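Local coordinates for protein 3-methylornithine synthase (Methanosarcina barkeri, PDB 3T7V) that catalyses the radical-based isomerisation of L-lysine to (3R)-3-methyl-D-ornithine, a step in pyrrolysine biosynthesis, using a [4Fe-4S] cluster and S-adenosylmethionine, at residues Cys100-Lys104 with Val135-Leu139; Glu205-Leu209 with Ser222-Met226. The contacts are given in a common frame with arbitrary orientation. Residues are numbered along the deposited sequence.

Interaction 1 (Cys100-Lys104 with Val135-Leu139)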
loop_
_atom_site.group_PDB
_atom_site.type_symbol
_atom_site.label_atom_id
_atom_site.label_comp_id
_atom_site.label_asym_id
_atom_site.label_seq_id
_atom_site.Cartn_x
_atom_site.Cartn_y
_atom_site.Cartn_z
ATOM N N CYS A 100 9.373 -6.323 -17.423
ATOM C CA CYS A 100 9.917 -7.406 -16.587
ATOM C C CYS A 100 11.453 -7.532 -16.789
ATOM O O CYS A 100 12.188 -7.790 -15.814
ATOM C CB CYS A 100 9.317 -8.767 -16.913
ATOM S SG CYS A 100 7.640 -8.887 -16.260
ATOM N N LYS A 101 11.935 -7.402 -18.030
ATOM C CA LYS A 101 13.385 -7.596 -18.284
ATOM C C LYS A 101 14.165 -6.576 -17.448
ATOM O O LYS A 101 15.277 -6.888 -16.971
ATOM C CB LYS A 101 13.699 -7.443 -19.747
ATOM C CG LYS A 101 13.233 -8.697 -20.475
ATOM C CD LYS A 101 13.651 -8.693 -21.957
ATOM C CE LYS A 101 12.829 -9.646 -22.821
ATOM N NZ LYS A 101 13.345 -9.523 -24.245
ATOM N N THR A 102 13.607 -5.375 -17.233
ATOM C CA THR A 102 14.354 -4.359 -16.556
ATOM C C THR A 102 14.369 -4.596 -15.047
ATOM O O THR A 102 15.123 -3.953 -14.342
ATOM C CB THR A 102 13.809 -2.903 -16.837
ATOM O OG1 THR A 102 12.501 -2.724 -16.281
ATOM C CG2 THR A 102 13.692 -2.637 -18.292
ATOM N N LEU A 103 13.513 -5.519 -14.550
ATOM C CA LEU A 103 13.360 -5.764 -13.119
ATOM C C LEU A 103 14.235 -6.933 -12.663
ATOM O O LEU A 103 14.553 -7.081 -11.444
ATOM C CB LEU A 103 11.883 -6.114 -12.785
ATOM C CG LEU A 103 11.007 -4.912 -13.081
ATOM C CD1 LEU A 103 9.609 -5.286 -12.737
ATOM C CD2 LEU A 103 11.461 -3.654 -12.366
ATOM N N LYS A 104 14.619 -7.794 -13.631
ATOM C CA LYS A 104 15.306 -9.063 -13.240
ATOM C C LYS A 104 16.646 -8.721 -12.627
ATOM O O LYS A 104 17.470 -8.050 -13.251
ATOM C CB LYS A 104 15.502 -9.912 -14.502
ATOM C CG LYS A 104 14.163 -10.435 -15.002
ATOM C CD LYS A 104 14.383 -11.242 -16.311
ATOM C CE LYS A 104 13.025 -11.496 -16.940
ATOM N NZ LYS A 104 13.170 -12.352 -18.133
ATOM N N VAL A 135 4.021 -12.879 -15.977
ATOM C CA VAL A 135 4.941 -12.206 -15.077
ATOM C C VAL A 135 5.649 -13.179 -14.106
ATOM O O VAL A 135 6.853 -13.040 -13.822
ATOM C CB VAL A 135 4.179 -11.107 -14.267
ATOM C CG1 VAL A 135 5.125 -10.481 -13.220
ATOM C CG2 VAL A 135 3.636 -10.032 -15.269
ATOM N N LYS A 136 4.946 -14.189 -13.579
ATOM C CA LYS A 136 5.570 -15.147 -12.651
ATOM C C LYS A 136 6.640 -15.930 -13.435
ATOM O O LYS A 136 7.726 -16.194 -12.909
ATOM C CB LYS A 136 4.523 -16.082 -12.084
ATOM C CG LYS A 136 5.037 -16.888 -10.896
ATOM C CD LYS A 136 5.106 -15.991 -9.672
ATOM C CE LYS A 136 5.482 -16.838 -8.505
ATOM N NZ LYS A 136 5.363 -15.967 -7.246
ATOM N N GLU A 137 6.321 -16.320 -14.689
ATOM C CA GLU A 137 7.315 -17.070 -15.494
ATOM C C GLU A 137 8.563 -16.230 -15.794
ATOM O O GLU A 137 9.682 -16.774 -15.835
ATOM C CB GLU A 137 6.673 -17.504 -16.810
ATOM C CG GLU A 137 5.716 -18.679 -16.694
ATOM C CD GLU A 137 5.057 -18.969 -18.052
ATOM O OE1 GLU A 137 5.235 -18.173 -19.067
ATOM O OE2 GLU A 137 4.323 -19.970 -18.081
ATOM N N GLU A 138 8.376 -14.928 -16.021
ATOM C CA GLU A 138 9.481 -14.009 -16.329
ATOM C C GLU A 138 10.306 -13.732 -15.120
ATOM O O GLU A 138 11.562 -13.764 -15.174
ATOM C CB GLU A 138 8.971 -12.658 -16.865
ATOM C CG GLU A 138 8.406 -12.756 -18.281
ATOM C CD GLU A 138 9.411 -13.196 -19.341
ATOM O OE1 GLU A 138 8.995 -13.926 -20.249
ATOM O OE2 GLU A 138 10.648 -12.869 -19.256
ATOM N N LEU A 139 9.648 -13.457 -13.982
ATOM C CA LEU A 139 10.408 -12.948 -12.825
ATOM C C LEU A 139 10.676 -13.922 -11.699
ATOM O O LEU A 139 11.639 -13.782 -10.955
ATOM C CB LEU A 139 9.617 -11.744 -12.196
ATOM C CG LEU A 139 9.432 -10.549 -13.114
ATOM C CD1 LEU A 139 8.600 -9.465 -12.367
ATOM C CD2 LEU A 139 10.792 -10.033 -13.519
#

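Interaction 2 (Glu205-Leu209 with Ser222-Met226)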
loop_
_atom_site.group_PDB
_atom_site.type_symbol
_atom_site.label_atom_id
_atom_site.label_comp_id
_atom_site.label_asym_id
_atom_site.label_seq_id
_atom_site.Cartn_x
_atom_site.Cartn_y
_atom_site.Cartn_z
ATOM N N GLU A 205 -3.097 -7.501 2.071
ATOM C CA GLU A 205 -2.784 -6.135 2.555
ATOM C C GLU A 205 -4.100 -5.372 2.609
ATOM O O GLU A 205 -4.867 -5.336 1.607
ATOM C CB GLU A 205 -1.841 -5.426 1.549
ATOM C CG GLU A 205 -1.404 -4.027 2.083
ATOM C CD GLU A 205 -0.531 -3.172 1.142
ATOM O OE1 GLU A 205 -0.465 -3.392 -0.092
ATOM O OE2 GLU A 205 0.043 -2.140 1.677
ATOM N N ASP A 206 -4.302 -4.726 3.750
ATOM C CA ASP A 206 -5.413 -3.770 3.918
ATOM C C ASP A 206 -4.824 -2.418 4.113
ATOM O O ASP A 206 -3.613 -2.259 4.377
ATOM C CB ASP A 206 -6.257 -4.188 5.138
ATOM C CG ASP A 206 -7.692 -3.609 5.163
ATOM O OD1 ASP A 206 -8.092 -2.842 4.225
ATOM O OD2 ASP A 206 -8.428 -4.040 6.119
ATOM N N GLY A 207 -5.675 -1.401 3.949
ATOM C CA GLY A 207 -5.168 -0.037 4.001
ATOM C C GLY A 207 -6.276 0.934 4.294
ATOM O O GLY A 207 -7.422 0.720 3.914
ATOM N N ILE A 208 -5.873 2.018 4.921
ATOM C CA ILE A 208 -6.774 3.166 5.156
ATOM C C ILE A 208 -6.253 4.456 4.604
ATOM O O ILE A 208 -5.036 4.599 4.330
ATOM C CB ILE A 208 -7.129 3.189 6.622
ATOM C CG1 ILE A 208 -5.892 3.522 7.395
ATOM C CG2 ILE A 208 -7.958 1.902 6.964
ATOM C CD1 ILE A 208 -6.147 3.573 8.961
ATOM N N LEU A 209 -7.163 5.369 4.280
ATOM C CA LEU A 209 -6.821 6.683 3.833
ATOM C C LEU A 209 -6.952 7.646 4.968
ATOM O O LEU A 209 -7.894 7.556 5.763
ATOM C CB LEU A 209 -7.778 7.073 2.755
ATOM C CG LEU A 209 -7.559 6.760 1.379
ATOM C CD1 LEU A 209 -8.658 7.451 0.509
ATOM C CD2 LEU A 209 -6.251 7.357 0.886
ATOM N N SER A 222 -11.331 2.527 12.036
ATOM C CA SER A 222 -10.611 1.889 10.916
ATOM C C SER A 222 -9.429 1.067 11.352
ATOM O O SER A 222 -9.203 -0.029 10.817
ATOM C CB SER A 222 -10.164 2.936 9.928
ATOM O OG SER A 222 -11.320 3.484 9.324
ATOM N N LEU A 223 -8.702 1.542 12.359
ATOM C CA LEU A 223 -7.598 0.717 12.897
ATOM C C LEU A 223 -8.118 -0.609 13.522
ATOM O O LEU A 223 -7.540 -1.694 13.282
ATOM C CB LEU A 223 -6.784 1.483 13.979
ATOM C CG LEU A 223 -6.024 2.694 13.346
ATOM C CD1 LEU A 223 -5.536 3.629 14.480
ATOM C CD2 LEU A 223 -4.780 2.236 12.562
ATOM N N ARG A 224 -9.207 -0.527 14.303
ATOM C CA ARG A 224 -9.756 -1.704 14.907
ATOM C C ARG A 224 -10.342 -2.608 13.802
ATOM O O ARG A 224 -10.214 -3.839 13.871
ATOM C CB ARG A 224 -10.838 -1.340 15.940
ATOM C CG ARG A 224 -10.300 -0.598 17.150
ATOM C CD ARG A 224 -9.391 -1.529 17.897
ATOM N NE ARG A 224 -9.019 -0.862 19.158
ATOM C CZ ARG A 224 -7.886 -1.125 19.810
ATOM N NH1 ARG A 224 -7.050 -2.029 19.336
ATOM N NH2 ARG A 224 -7.589 -0.452 20.926
ATOM N N GLY A 225 -10.953 -2.030 12.750
ATOM C CA GLY A 225 -11.571 -2.806 11.621
ATOM C C GLY A 225 -10.494 -3.572 10.909
ATOM O O GLY A 225 -10.704 -4.777 10.577
ATOM N N MET A 226 -9.372 -2.922 10.679
ATOM C CA MET A 226 -8.206 -3.606 9.996
ATOM C C MET A 226 -7.685 -4.758 10.808
ATOM O O MET A 226 -7.287 -5.746 10.201
ATOM C CB MET A 226 -6.979 -2.662 9.632
ATOM C CG MET A 226 -7.216 -1.807 8.393
ATOM S SD MET A 226 -5.671 -1.202 7.577
ATOM C CE MET A 226 -5.345 -0.478 9.142
HETATM O O HOH W 1 -7.827 -6.182 7.506
#

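Interaction 1 (Cys100-Lys104 with Val135-Leu139)
Helices 93-103 and 126-139 meet here along residues 100-104 and 135-139. The main bump is the isobutyl group of Leu139. Although the CA-to-CB bond of this residue points sideways, its CD2 methyl reaches across into a hollow formed by Cys100, Leu103 and Lys104. Leu139 CD2 lies 3.5 Å from Cys100 O, 3.9 Å from Cys100 CB, 4.1 Å from Leu103 CB and 3.7 Å from Lys104 CG, so backbone, apolar side chains and the aliphatic part of a lysine together make the walls. Leucine suits the place because its forked end puts one methyl, CD2, into the hollow.

In return Cys100 points at the second helix. Small enough to let the backbones approach, with CA atoms 6.6 Å apart between Cys100 and Glu138, it sets its CB 3.9 Å from Glu138 CB, while its SG lies 4.3 Å from Val135 CG1.

Over this apolar patch, on the solvent side, Lys104 extends its chain and joins its NZ to Glu138 OE2 in a salt bridge of 2.8 Å. The long lysine serves twice, its methylenes covering Leu139 and its amino group meeting the carboxylate.

Beneath the pair runs the parallel sheet of the barrel. Leu103 packs on Cys63 and Ile65 of strand 58-68, Leu139 on Val111 and Val135 on Leu113 of strand 110-115, and Val135 also on Ile143 of strand 143-146, so the two helices lie side by side on the outside of three consecutive strands.

Interaction 2 (Glu205-Leu209 with Ser222-Met226)
Strand 205-209 and helix 222-226 run almost antiparallel, at 173°, with their axes 9.2 Å apart, and the side chains of Met226 and Ile208 fill much of the gap. Met226, with chi1 m, chi2 t and chi3 m, folds its thioether along the strand: Met226 CG lies 3.4 Å from Asp206 OD2, and Met226 SD 3.6 Å from Gly207 N and 3.9 Å from Ile208 CG2. An unbranched, pliable methionine can follow such an uneven surface.

Ile208 takes the p, t conformation. Ile208 CG2 meets Ser222 CB at 3.8 Å, where a small residue permits close approach, and Ile208 CD1 comes within 4.1 Å of Leu223 CD2; although the CA-to-CB bond of Leu223 points away, its m, t rotamer brings CD2 within reach.

Asp206, with chi1 t and chi2 near 0°, accepts a hydrogen bond on OD1 from Gly207 N at 2.8 Å. Asp206 OD2 accepts from a water O at 2.6 Å, and the same water O donates to Met226 O at 2.8 Å; Tyr173 and Gln170 satisfy the buried carboxylate further, and Tyr173 N bonds Ser222 OG.

Such strand-to-helix packing is characteristic of the beta-alpha-beta unit, here 203-210, 216-228 and 233-238, repeated around the TIM-barrel-like fold of radical SAM enzymes.

Overall arrangement
Both contacts belong to the radical SAM core and lie on opposite sides of the chain's centre, 31 Å apart between centres and about 15 Å between nearest atoms, without touching. Interaction 1 joins helix to helix on the outer layer, 21 Å from the chain's centre; interaction 2 joins helix to strand, 11 Å from it. Their relation to the active site differs accordingly. The Leu103 side chain is about 14 Å from the bound 5-amino-D-isoleucine, whereas Gly207 is about 9 Å from it and about 6 Å from S-adenosylmethionine. Strand 205-209 also supplies Leu209, which touches S-adenosylmethionine, and Glu205, which makes a salt bridge to Arg235 and a hydrogen bond to the Tyr169 hydroxyl, both (3R)-3-methyl-D-ornithine-binding residues.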